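Local structure of O-succinylhomoserine sulfhydrylase (Mycobacterium tuberculosis, 3NDN) at residues 290-295 against 302-307. The protein probably makes L-homocysteine from O-succinyl-L-homoserine and hydrogen sulfide, a pyridoxal-phosphate-dependent step of methionine biosynthesis. Sequence-based numbering, arbitrary orientation.
Sequences RIAEFL and RWVRYP
Ala-292 and Leu-295, one turn apart on helix 277-296, pack against Val-304 and Tyr-306 of the following strand and its exit, a contact among buried residues whose side chains meet only through carbon. The methyl of Ala-292 rests at the root of the Tyr-306 side chain: its CB lies 3.9 Å from Tyr-306 CD2 and 4.0 Å from CB of the same residue, approaching the ring obliquely. Val-304 sets its two methyls against successive parts of the helix. CG2 reaches Leu-295, 3.9 Å from that residue's CB and equally close to its carbonyl carbon, while CG1, anti to the backbone N (chi1 -180°), stands 4.4 Å from Ala-292 CB; both methyls also lie 4.2 Å from Ala-292 O. The helix packs on one face of the mixed sheet in the C-terminal part of this trans-sulfuration enzyme, at its edge, over strands 301-305 and 328-333; a short loop joins helix to strand. Leu-295 and Val-304 both also touch Val-329 of the neighbouring antiparallel strand 328-333, which continues the apolar layer under the helix. Among polar groups, the Tyr-306 hydroxyl is hydrogen-bonded to Gly-326 O. With CG anti to the backbone N (chi1 -175°), the phenol ring extends along helix 277-296, touching Asn-285, Ala-288 and Gln-289.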
# COMPACT_ATOMS: atom_id res chain seq x y z
N ARG A 290 -31.30 9.89 -16.59
CA ARG A 290 -31.60 9.38 -17.94
C ARG A 290 -32.10 7.93 -17.93
O ARG A 290 -33.00 7.57 -18.69
CB ARG A 290 -30.38 9.49 -18.89
CG ARG A 290 -30.06 10.89 -19.43
CD ARG A 290 -28.94 10.86 -20.49
NE ARG A 290 -29.26 9.95 -21.59
CZ ARG A 290 -28.40 9.51 -22.51
NH1 ARG A 290 -27.13 9.88 -22.51
NH2 ARG A 290 -28.83 8.68 -23.45
N ILE A 291 -31.49 7.09 -17.09
CA ILE A 291 -31.87 5.67 -16.96
C ILE A 291 -33.27 5.51 -16.34
O ILE A 291 -34.06 4.66 -16.78
CB ILE A 291 -30.74 4.85 -16.19
CG1 ILE A 291 -29.51 4.68 -17.10
CG2 ILE A 291 -31.24 3.46 -15.74
CD1 ILE A 291 -28.19 4.32 -16.36
N ALA A 292 -33.59 6.35 -15.36
CA ALA A 292 -34.92 6.34 -14.73
C ALA A 292 -36.02 6.69 -15.75
O ALA A 292 -37.07 6.04 -15.79
CB ALA A 292 -34.96 7.31 -13.56
N GLU A 293 -35.75 7.71 -16.58
CA GLU A 293 -36.68 8.11 -17.63
C GLU A 293 -36.86 7.03 -18.72
O GLU A 293 -37.98 6.83 -19.23
CB GLU A 293 -36.24 9.46 -18.23
CG GLU A 293 -36.34 10.63 -17.23
CD GLU A 293 -35.61 11.89 -17.69
OE1 GLU A 293 -34.83 11.83 -18.68
OE2 GLU A 293 -35.79 12.95 -17.05
N PHE A 294 -35.78 6.33 -19.05
CA PHE A 294 -35.83 5.24 -20.04
C PHE A 294 -36.67 4.06 -19.53
O PHE A 294 -37.52 3.54 -20.26
CB PHE A 294 -34.41 4.79 -20.45
CG PHE A 294 -34.39 3.51 -21.27
CD1 PHE A 294 -34.65 3.55 -22.65
CD2 PHE A 294 -34.17 2.28 -20.66
CE1 PHE A 294 -34.65 2.39 -23.40
CE2 PHE A 294 -34.17 1.10 -21.41
CZ PHE A 294 -34.41 1.15 -22.77
N LEU A 295 -36.44 3.66 -18.29
CA LEU A 295 -37.24 2.61 -17.64
C LEU A 295 -38.73 3.00 -17.53
O LEU A 295 -39.62 2.19 -17.83
CB LEU A 295 -36.65 2.22 -16.28
CG LEU A 295 -35.39 1.34 -16.30
CD1 LEU A 295 -34.57 1.46 -15.00
CD2 LEU A 295 -35.72 -0.13 -16.60
N ARG A 302 -43.60 -1.90 -14.87
CA ARG A 302 -44.82 -1.43 -14.16
C ARG A 302 -44.70 -0.04 -13.51
O ARG A 302 -45.57 0.81 -13.70
CB ARG A 302 -45.30 -2.47 -13.12
CG ARG A 302 -46.62 -2.07 -12.40
CD ARG A 302 -47.07 -3.11 -11.36
NE ARG A 302 -47.43 -4.39 -11.98
CZ ARG A 302 -47.34 -5.58 -11.38
NH1 ARG A 302 -46.89 -5.69 -10.14
NH2 ARG A 302 -47.70 -6.67 -12.05
N TRP A 303 -43.65 0.17 -12.71
CA TRP A 303 -43.40 1.46 -12.03
C TRP A 303 -41.90 1.67 -11.76
O TRP A 303 -41.13 0.71 -11.71
CB TRP A 303 -44.19 1.60 -10.70
CG TRP A 303 -43.98 0.52 -9.62
CD1 TRP A 303 -44.86 -0.47 -9.26
CD2 TRP A 303 -42.84 0.35 -8.73
NE1 TRP A 303 -44.35 -1.23 -8.24
CE2 TRP A 303 -43.11 -0.75 -7.89
CE3 TRP A 303 -41.62 1.03 -8.57
CZ2 TRP A 303 -42.21 -1.20 -6.92
CZ3 TRP A 303 -40.71 0.58 -7.60
CH2 TRP A 303 -41.02 -0.53 -6.78
N VAL A 304 -41.51 2.94 -11.63
CA VAL A 304 -40.14 3.32 -11.25
C VAL A 304 -40.15 4.16 -9.97
O VAL A 304 -41.08 4.95 -9.74
CB VAL A 304 -39.43 4.10 -12.40
CG1 VAL A 304 -37.98 4.49 -12.01
CG2 VAL A 304 -39.41 3.30 -13.69
N ARG A 305 -39.14 4.00 -9.12
CA ARG A 305 -38.95 4.90 -7.99
C ARG A 305 -37.58 5.58 -8.08
O ARG A 305 -36.54 4.91 -8.09
CB ARG A 305 -39.14 4.18 -6.65
CG ARG A 305 -40.60 3.90 -6.23
CD ARG A 305 -41.35 5.18 -5.83
NE ARG A 305 -42.69 4.88 -5.34
CZ ARG A 305 -43.79 4.82 -6.10
NH1 ARG A 305 -43.74 5.06 -7.41
NH2 ARG A 305 -44.96 4.54 -5.54
N TYR A 306 -37.60 6.91 -8.23
CA TYR A 306 -36.42 7.78 -8.30
C TYR A 306 -36.91 9.17 -7.89
O TYR A 306 -37.91 9.65 -8.44
CB TYR A 306 -35.82 7.81 -9.72
CG TYR A 306 -34.51 8.60 -9.85
CD1 TYR A 306 -33.32 8.13 -9.28
CD2 TYR A 306 -34.47 9.83 -10.56
CE1 TYR A 306 -32.12 8.86 -9.39
CE2 TYR A 306 -33.27 10.56 -10.68
CZ TYR A 306 -32.11 10.07 -10.09
OH TYR A 306 -30.95 10.81 -10.19
N PRO A 307 -36.25 9.81 -6.90
CA PRO A 307 -36.77 11.04 -6.27
C PRO A 307 -36.92 12.26 -7.19
O PRO A 307 -37.72 13.15 -6.88
CB PRO A 307 -35.71 11.35 -5.18
CG PRO A 307 -35.11 10.02 -4.88
CD PRO A 307 -34.99 9.39 -6.25